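Local coordinates for omega-class glutathione S-transferase (Bombyx mori, PDB 3WD6), which binds glutathione and probably works as a glutathione transferase, with a likely glutathione-dependent dehydroascorbate reductase activity, at residues A[148-162]-A[197-211]. Residues are numbered along the deposited sequence; the frame is centred on the assembly and turned at random.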
loop_
_atom_site.group_PDB
_atom_site.type_symbol
_atom_site.label_atom_id
_atom_site.label_comp_id
_atom_site.label_asym_id
_atom_site.label_seq_id
_atom_site.Cartn_x
_atom_site.Cartn_y
_atom_site.Cartn_z
ATOM N N VAL A 148 -2.266 -4.628 -20.254
ATOM C CA VAL A 148 -1.029 -5.358 -20.068
ATOM C C VAL A 148 0.186 -4.568 -20.574
ATOM O O VAL A 148 1.226 -4.507 -19.903
ATOM C CB VAL A 148 -1.082 -6.768 -20.694
ATOM C CG1 VAL A 148 0.292 -7.456 -20.610
ATOM C CG2 VAL A 148 -2.142 -7.610 -19.998
ATOM N N ALA A 149 0.060 -3.953 -21.743
ATOM C CA ALA A 149 1.154 -3.154 -22.290
ATOM C C ALA A 149 1.468 -1.916 -21.421
ATOM O O ALA A 149 2.641 -1.597 -21.177
ATOM C CB ALA A 149 0.841 -2.746 -23.726
ATOM N N ALA A 150 0.425 -1.217 -20.971
ATOM C CA ALA A 150 0.606 -0.031 -20.141
ATOM C C ALA A 150 1.361 -0.393 -18.856
ATOM O O ALA A 150 2.284 0.309 -18.423
ATOM C CB ALA A 150 -0.742 0.591 -19.814
ATOM N N TYR A 151 0.940 -1.496 -18.255
ATOM C CA TYR A 151 1.576 -2.054 -17.082
ATOM C C TYR A 151 3.083 -2.269 -17.312
ATOM O O TYR A 151 3.910 -1.892 -16.472
ATOM C CB TYR A 151 0.845 -3.352 -16.715
ATOM C CG TYR A 151 1.612 -4.376 -15.906
ATOM C CD1 TYR A 151 1.794 -4.227 -14.533
ATOM C CD2 TYR A 151 2.102 -5.532 -16.510
ATOM C CE1 TYR A 151 2.481 -5.186 -13.796
ATOM C CE2 TYR A 151 2.783 -6.499 -15.781
ATOM C CZ TYR A 151 2.972 -6.321 -14.428
ATOM O OH TYR A 151 3.644 -7.286 -13.705
ATOM N N HIS A 152 3.440 -2.847 -18.454
ATOM C CA HIS A 152 4.847 -3.051 -18.789
ATOM C C HIS A 152 5.597 -1.754 -18.993
ATOM O O HIS A 152 6.784 -1.669 -18.665
ATOM C CB HIS A 152 5.011 -3.946 -20.018
ATOM C CG HIS A 152 4.813 -5.396 -19.722
ATOM N ND1 HIS A 152 3.642 -6.062 -20.017
ATOM C CD2 HIS A 152 5.625 -6.301 -19.126
ATOM C CE1 HIS A 152 3.746 -7.322 -19.632
ATOM N NE2 HIS A 152 4.940 -7.493 -19.091
ATOM N N LYS A 153 4.922 -0.761 -19.557
ATOM C CA LYS A 153 5.510 0.565 -19.697
ATOM C C LYS A 153 5.798 1.079 -18.305
ATOM O O LYS A 153 6.818 1.736 -18.061
ATOM C CB LYS A 153 4.530 1.534 -20.370
ATOM C CG LYS A 153 4.662 1.644 -21.887
ATOM C CD LYS A 153 3.941 2.911 -22.413
ATOM C CE LYS A 153 4.750 4.185 -22.097
ATOM N NZ LYS A 153 3.996 5.470 -22.260
ATOM N N ALA A 154 4.868 0.782 -17.401
ATOM C CA ALA A 154 4.966 1.214 -16.022
ATOM C C ALA A 154 6.224 0.618 -15.392
ATOM O O ALA A 154 7.056 1.342 -14.824
ATOM C CB ALA A 154 3.711 0.806 -15.253
ATOM N N LEU A 155 6.369 -0.700 -15.504
ATOM C CA LEU A 155 7.532 -1.373 -14.947
ATOM C C LEU A 155 8.826 -0.848 -15.586
ATOM O O LEU A 155 9.789 -0.542 -14.873
ATOM C CB LEU A 155 7.417 -2.882 -15.134
ATOM C CG LEU A 155 6.125 -3.493 -14.576
ATOM C CD1 LEU A 155 6.032 -4.958 -14.963
ATOM C CD2 LEU A 155 6.035 -3.313 -13.061
ATOM N N ASP A 156 8.838 -0.730 -16.919
ATOM C CA ASP A 156 10.013 -0.242 -17.629
ATOM C C ASP A 156 10.475 1.088 -17.048
ATOM O O ASP A 156 11.667 1.283 -16.767
ATOM C CB ASP A 156 9.734 -0.068 -19.132
ATOM C CG ASP A 156 9.511 -1.390 -19.852
ATOM O OD1 ASP A 156 9.931 -2.448 -19.327
ATOM O OD2 ASP A 156 8.916 -1.369 -20.962
ATOM N N PHE A 157 9.525 2.004 -16.887
ATOM C CA PHE A 157 9.836 3.360 -16.451
ATOM C C PHE A 157 10.448 3.315 -15.062
ATOM O O PHE A 157 11.485 3.943 -14.807
ATOM C CB PHE A 157 8.575 4.224 -16.449
ATOM C CG PHE A 157 8.807 5.642 -16.009
ATOM C CD1 PHE A 157 9.177 6.613 -16.930
ATOM C CD2 PHE A 157 8.638 6.016 -14.678
ATOM C CE1 PHE A 157 9.384 7.931 -16.545
ATOM C CE2 PHE A 157 8.848 7.342 -14.280
ATOM C CZ PHE A 157 9.217 8.306 -15.224
ATOM N N ILE A 158 9.817 2.557 -14.169
ATOM C CA ILE A 158 10.280 2.480 -12.790
ATOM C C ILE A 158 11.678 1.850 -12.690
ATOM O O ILE A 158 12.591 2.429 -12.083
ATOM C CB ILE A 158 9.265 1.757 -11.911
ATOM C CG1 ILE A 158 7.959 2.561 -11.909
ATOM C CG2 ILE A 158 9.814 1.603 -10.499
ATOM C CD1 ILE A 158 6.823 1.917 -11.129
ATOM N N GLN A 159 11.849 0.686 -13.313
ATOM C CA GLN A 159 13.161 0.060 -13.387
ATOM C C GLN A 159 14.220 1.024 -13.908
ATOM O O GLN A 159 15.314 1.101 -13.349
ATOM C CB GLN A 159 13.126 -1.184 -14.263
ATOM C CG GLN A 159 14.386 -2.042 -14.174
ATOM C CD GLN A 159 14.156 -3.409 -14.788
ATOM O OE1 GLN A 159 14.352 -4.460 -14.141
ATOM N NE2 GLN A 159 13.723 -3.407 -16.038
ATOM N N GLU A 160 13.899 1.760 -14.969
ATOM C CA GLU A 160 14.865 2.710 -15.533
ATOM C C GLU A 160 15.250 3.816 -14.522
ATOM O O GLU A 160 16.424 4.185 -14.413
ATOM C CB GLU A 160 14.358 3.292 -16.872
ATOM C CG GLU A 160 15.434 3.998 -17.736
ATOM C CD GLU A 160 16.564 3.049 -18.228
ATOM O OE1 GLU A 160 16.346 1.807 -18.306
ATOM O OE2 GLU A 160 17.679 3.548 -18.549
ATOM N N GLN A 161 14.272 4.328 -13.775
ATOM C CA GLN A 161 14.574 5.303 -12.745
ATOM C C GLN A 161 15.578 4.724 -11.738
ATOM O O GLN A 161 16.581 5.391 -11.367
ATOM C CB GLN A 161 13.297 5.747 -12.039
ATOM C CG GLN A 161 12.301 6.442 -12.954
ATOM C CD GLN A 161 12.973 7.454 -13.859
ATOM O OE1 GLN A 161 13.676 8.354 -13.393
ATOM N NE2 GLN A 161 12.790 7.291 -15.164
ATOM N N LEU A 162 15.318 3.484 -11.309
ATOM C CA LEU A 162 16.227 2.793 -10.402
ATOM C C LEU A 162 17.589 2.624 -11.078
ATOM O O LEU A 162 18.641 2.948 -10.502
ATOM C CB LEU A 162 15.638 1.443 -9.966
ATOM C CG LEU A 162 16.323 0.670 -8.813
ATOM C CD1 LEU A 162 16.308 1.452 -7.510
ATOM C CD2 LEU A 162 15.664 -0.688 -8.599
ATOM N N ARG A 197 -0.156 -12.750 -17.715
ATOM C CA ARG A 197 -0.218 -11.336 -18.055
ATOM C C ARG A 197 0.533 -10.465 -17.044
ATOM O O ARG A 197 0.637 -9.250 -17.225
ATOM C CB ARG A 197 -1.682 -10.898 -18.105
ATOM C CG ARG A 197 -2.581 -11.817 -18.936
ATOM C CD ARG A 197 -4.069 -11.478 -18.767
ATOM N NE ARG A 197 -4.584 -11.883 -17.461
ATOM C CZ ARG A 197 -5.845 -11.713 -17.071
ATOM N NH1 ARG A 197 -6.718 -11.144 -17.889
ATOM N NH2 ARG A 197 -6.236 -12.112 -15.865
ATOM N N VAL A 198 1.054 -11.093 -15.989
ATOM C CA VAL A 198 1.717 -10.374 -14.906
ATOM C C VAL A 198 3.163 -10.832 -14.706
ATOM O O VAL A 198 4.029 -10.024 -14.393
ATOM C CB VAL A 198 0.964 -10.564 -13.573
ATOM C CG1 VAL A 198 1.620 -9.738 -12.461
ATOM C CG2 VAL A 198 -0.511 -10.210 -13.733
ATOM N N ARG A 199 3.416 -12.128 -14.875
ATOM C CA ARG A 199 4.737 -12.703 -14.600
ATOM C C ARG A 199 5.827 -11.881 -15.284
ATOM O O ARG A 199 5.651 -11.421 -16.417
ATOM C CB ARG A 199 4.811 -14.168 -15.056
ATOM C CG ARG A 199 5.905 -14.986 -14.347
ATOM C CD ARG A 199 6.153 -16.363 -15.004
ATOM N NE ARG A 199 6.963 -16.265 -16.223
ATOM C CZ ARG A 199 8.288 -16.429 -16.272
ATOM N NH1 ARG A 199 8.976 -16.711 -15.167
ATOM N NH2 ARG A 199 8.933 -16.309 -17.433
ATOM N N LEU A 200 6.949 -11.697 -14.600
ATOM C CA LEU A 200 8.024 -10.874 -15.129
ATOM C C LEU A 200 9.130 -11.719 -15.743
ATOM O O LEU A 200 9.687 -12.604 -15.087
ATOM C CB LEU A 200 8.595 -9.979 -14.024
ATOM C CG LEU A 200 7.629 -8.951 -13.426
ATOM C CD1 LEU A 200 8.343 -8.054 -12.422
ATOM C CD2 LEU A 200 6.985 -8.120 -14.539
ATOM N N GLU A 201 9.445 -11.449 -17.006
ATOM C CA GLU A 201 10.563 -12.118 -17.670
ATOM C C GLU A 201 11.858 -11.712 -16.960
ATOM O O GLU A 201 12.209 -10.531 -16.918
ATOM C CB GLU A 201 10.606 -11.751 -19.163
ATOM C CG GLU A 201 11.412 -12.716 -20.046
ATOM C CD GLU A 201 12.936 -12.526 -19.947
ATOM O OE1 GLU A 201 13.409 -11.364 -19.918
ATOM O OE2 GLU A 201 13.662 -13.548 -19.907
ATOM N N PRO A 202 12.570 -12.695 -16.398
ATOM C CA PRO A 202 13.710 -12.438 -15.507
ATOM C C PRO A 202 14.929 -11.798 -16.173
ATOM O O PRO A 202 15.779 -11.286 -15.459
ATOM C CB PRO A 202 14.074 -13.834 -14.975
ATOM C CG PRO A 202 12.890 -14.699 -15.289
ATOM C CD PRO A 202 12.282 -14.131 -16.529
ATOM N N SER A 203 15.052 -11.833 -17.493
ATOM C CA SER A 203 16.146 -11.085 -18.106
ATOM C C SER A 203 15.782 -9.594 -18.161
ATOM O O SER A 203 16.509 -8.734 -17.614
ATOM C CB SER A 203 16.510 -11.634 -19.495
ATOM O OG SER A 203 15.509 -11.350 -20.464
ATOM N N LYS A 204 14.645 -9.299 -18.795
ATOM C CA LYS A 204 14.135 -7.933 -18.884
ATOM C C LYS A 204 14.019 -7.239 -17.509
ATOM O O LYS A 204 14.396 -6.072 -17.349
ATOM C CB LYS A 204 12.777 -7.930 -19.589
ATOM C CG LYS A 204 12.371 -6.563 -20.149
ATOM C CD LYS A 204 11.191 -6.687 -21.122
ATOM C CE LYS A 204 11.000 -5.386 -21.906
ATOM N NZ LYS A 204 9.726 -5.368 -22.694
ATOM N N TYR A 205 13.533 -7.961 -16.507
ATOM C CA TYR A 205 13.217 -7.310 -15.253
ATOM C C TYR A 205 14.093 -7.745 -14.085
ATOM O O TYR A 205 13.696 -7.628 -12.917
ATOM C CB TYR A 205 11.716 -7.447 -14.948
ATOM C CG TYR A 205 10.867 -6.693 -15.953
ATOM C CD1 TYR A 205 10.797 -5.303 -15.927
ATOM C CD2 TYR A 205 10.160 -7.365 -16.946
ATOM C CE1 TYR A 205 10.022 -4.602 -16.845
ATOM C CE2 TYR A 205 9.387 -6.670 -17.874
ATOM C CZ TYR A 205 9.321 -5.290 -17.818
ATOM O OH TYR A 205 8.558 -4.592 -18.731
ATOM N N SER A 206 15.299 -8.204 -14.388
ATOM C CA SER A 206 16.162 -8.706 -13.332
ATOM C C SER A 206 16.481 -7.632 -12.283
ATOM O O SER A 206 16.594 -7.928 -11.099
ATOM C CB SER A 206 17.448 -9.321 -13.900
ATOM O OG SER A 206 18.441 -8.334 -14.096
ATOM N N LEU A 207 16.627 -6.385 -12.706
ATOM C CA LEU A 207 16.944 -5.341 -11.746
ATOM C C LEU A 207 15.740 -5.092 -10.838
ATOM O O LEU A 207 15.888 -4.932 -9.621
ATOM C CB LEU A 207 17.347 -4.047 -12.452
ATOM C CG LEU A 207 17.719 -2.936 -11.461
ATOM C CD1 LEU A 207 18.968 -3.326 -10.668
ATOM C CD2 LEU A 207 17.910 -1.598 -12.172
ATOM N N LEU A 208 14.551 -5.060 -11.436
ATOM C CA LEU A 208 13.319 -4.852 -10.675
ATOM C C LEU A 208 13.033 -6.039 -9.727
ATOM O O LEU A 208 12.634 -5.862 -8.563
ATOM C CB LEU A 208 12.153 -4.619 -11.632
ATOM C CG LEU A 208 10.891 -3.975 -11.068
ATOM C CD1 LEU A 208 11.247 -2.748 -10.247
ATOM C CD2 LEU A 208 9.941 -3.595 -12.213
ATOM N N LEU A 209 13.253 -7.251 -10.224
ATOM C CA LEU A 209 13.070 -8.433 -9.397
ATOM C C LEU A 209 14.041 -8.445 -8.219
ATOM O O LEU A 209 13.684 -8.866 -7.118
ATOM C CB LEU A 209 13.203 -9.691 -10.244
ATOM C CG LEU A 209 11.995 -9.891 -11.166
ATOM C CD1 LEU A 209 12.307 -10.837 -12.329
ATOM C CD2 LEU A 209 10.819 -10.403 -10.348
ATOM N N GLU A 210 15.261 -7.963 -8.444
ATOM C CA GLU A 210 16.246 -7.837 -7.371
ATOM C C GLU A 210 15.809 -6.803 -6.317
ATOM O O GLU A 210 15.891 -7.038 -5.103
ATOM C CB GLU A 210 17.599 -7.448 -7.961
ATOM C CG GLU A 210 18.739 -7.318 -6.952
ATOM C CD GLU A 210 20.000 -6.742 -7.612
ATOM O OE1 GLU A 210 21.003 -6.490 -6.882
ATOM O OE2 GLU A 210 19.986 -6.538 -8.864
ATOM N N TYR A 211 15.335 -5.658 -6.804
ATOM C CA TYR A 211 14.828 -4.588 -5.952
ATOM C C TYR A 211 13.659 -5.097 -5.097
ATOM O O TYR A 211 13.581 -4.809 -3.912
ATOM C CB TYR A 211 14.427 -3.405 -6.842
ATOM C CG TYR A 211 13.506 -2.372 -6.235
ATOM C CD1 TYR A 211 14.001 -1.374 -5.391
ATOM C CD2 TYR A 211 12.148 -2.360 -6.549
ATOM C CE1 TYR A 211 13.160 -0.402 -4.853
ATOM C CE2 TYR A 211 11.292 -1.389 -6.006
ATOM C CZ TYR A 211 11.809 -0.416 -5.167
ATOM O OH TYR A 211 10.969 0.534 -4.638
#
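Q159 grips the turn leading into helix 206-211 and its first turn with both ends of its amide. Q159 OE1 accepts from L208 N at 2.8 Å, on a lone pair in the carbonyl plane, while Q159 NE2 donates to K204 O at 3.0 Å, tilted from that carbonyl's plane. With CG anti to the backbone N (chi1 -169°), the amide reaches this turn and lies within 19° of the Y205 ring plane, Q159 NE2 beside Y205 CD1. Replacing Q159 by an alanine is likely to leave L208 N and K204 O without these partners and open a gap beside Y205. The Y205 hydroxyl donates to D156 OD1 at 2.6 Å, from above the carboxylate plane, and touches H152 CD2 at that ring's edge. L155 CB packs obliquely against Y205 CE1 (3.6 Å) and also meets L208 CD2, and L155 CD1 meets L200 CD2. Farther along, Y151 OH donates to V198 O at 2.8 Å; at the other end, L162 CD2 rests on Y211 CB, and the hydroxyl of Y211 hydrogen-bonds D179. The axes of helices 148-162 and 206-211 cross at 75°, approaching to 9.5 Å, within the all-helical C-terminal domain of the GST fold, away from the glutathione site.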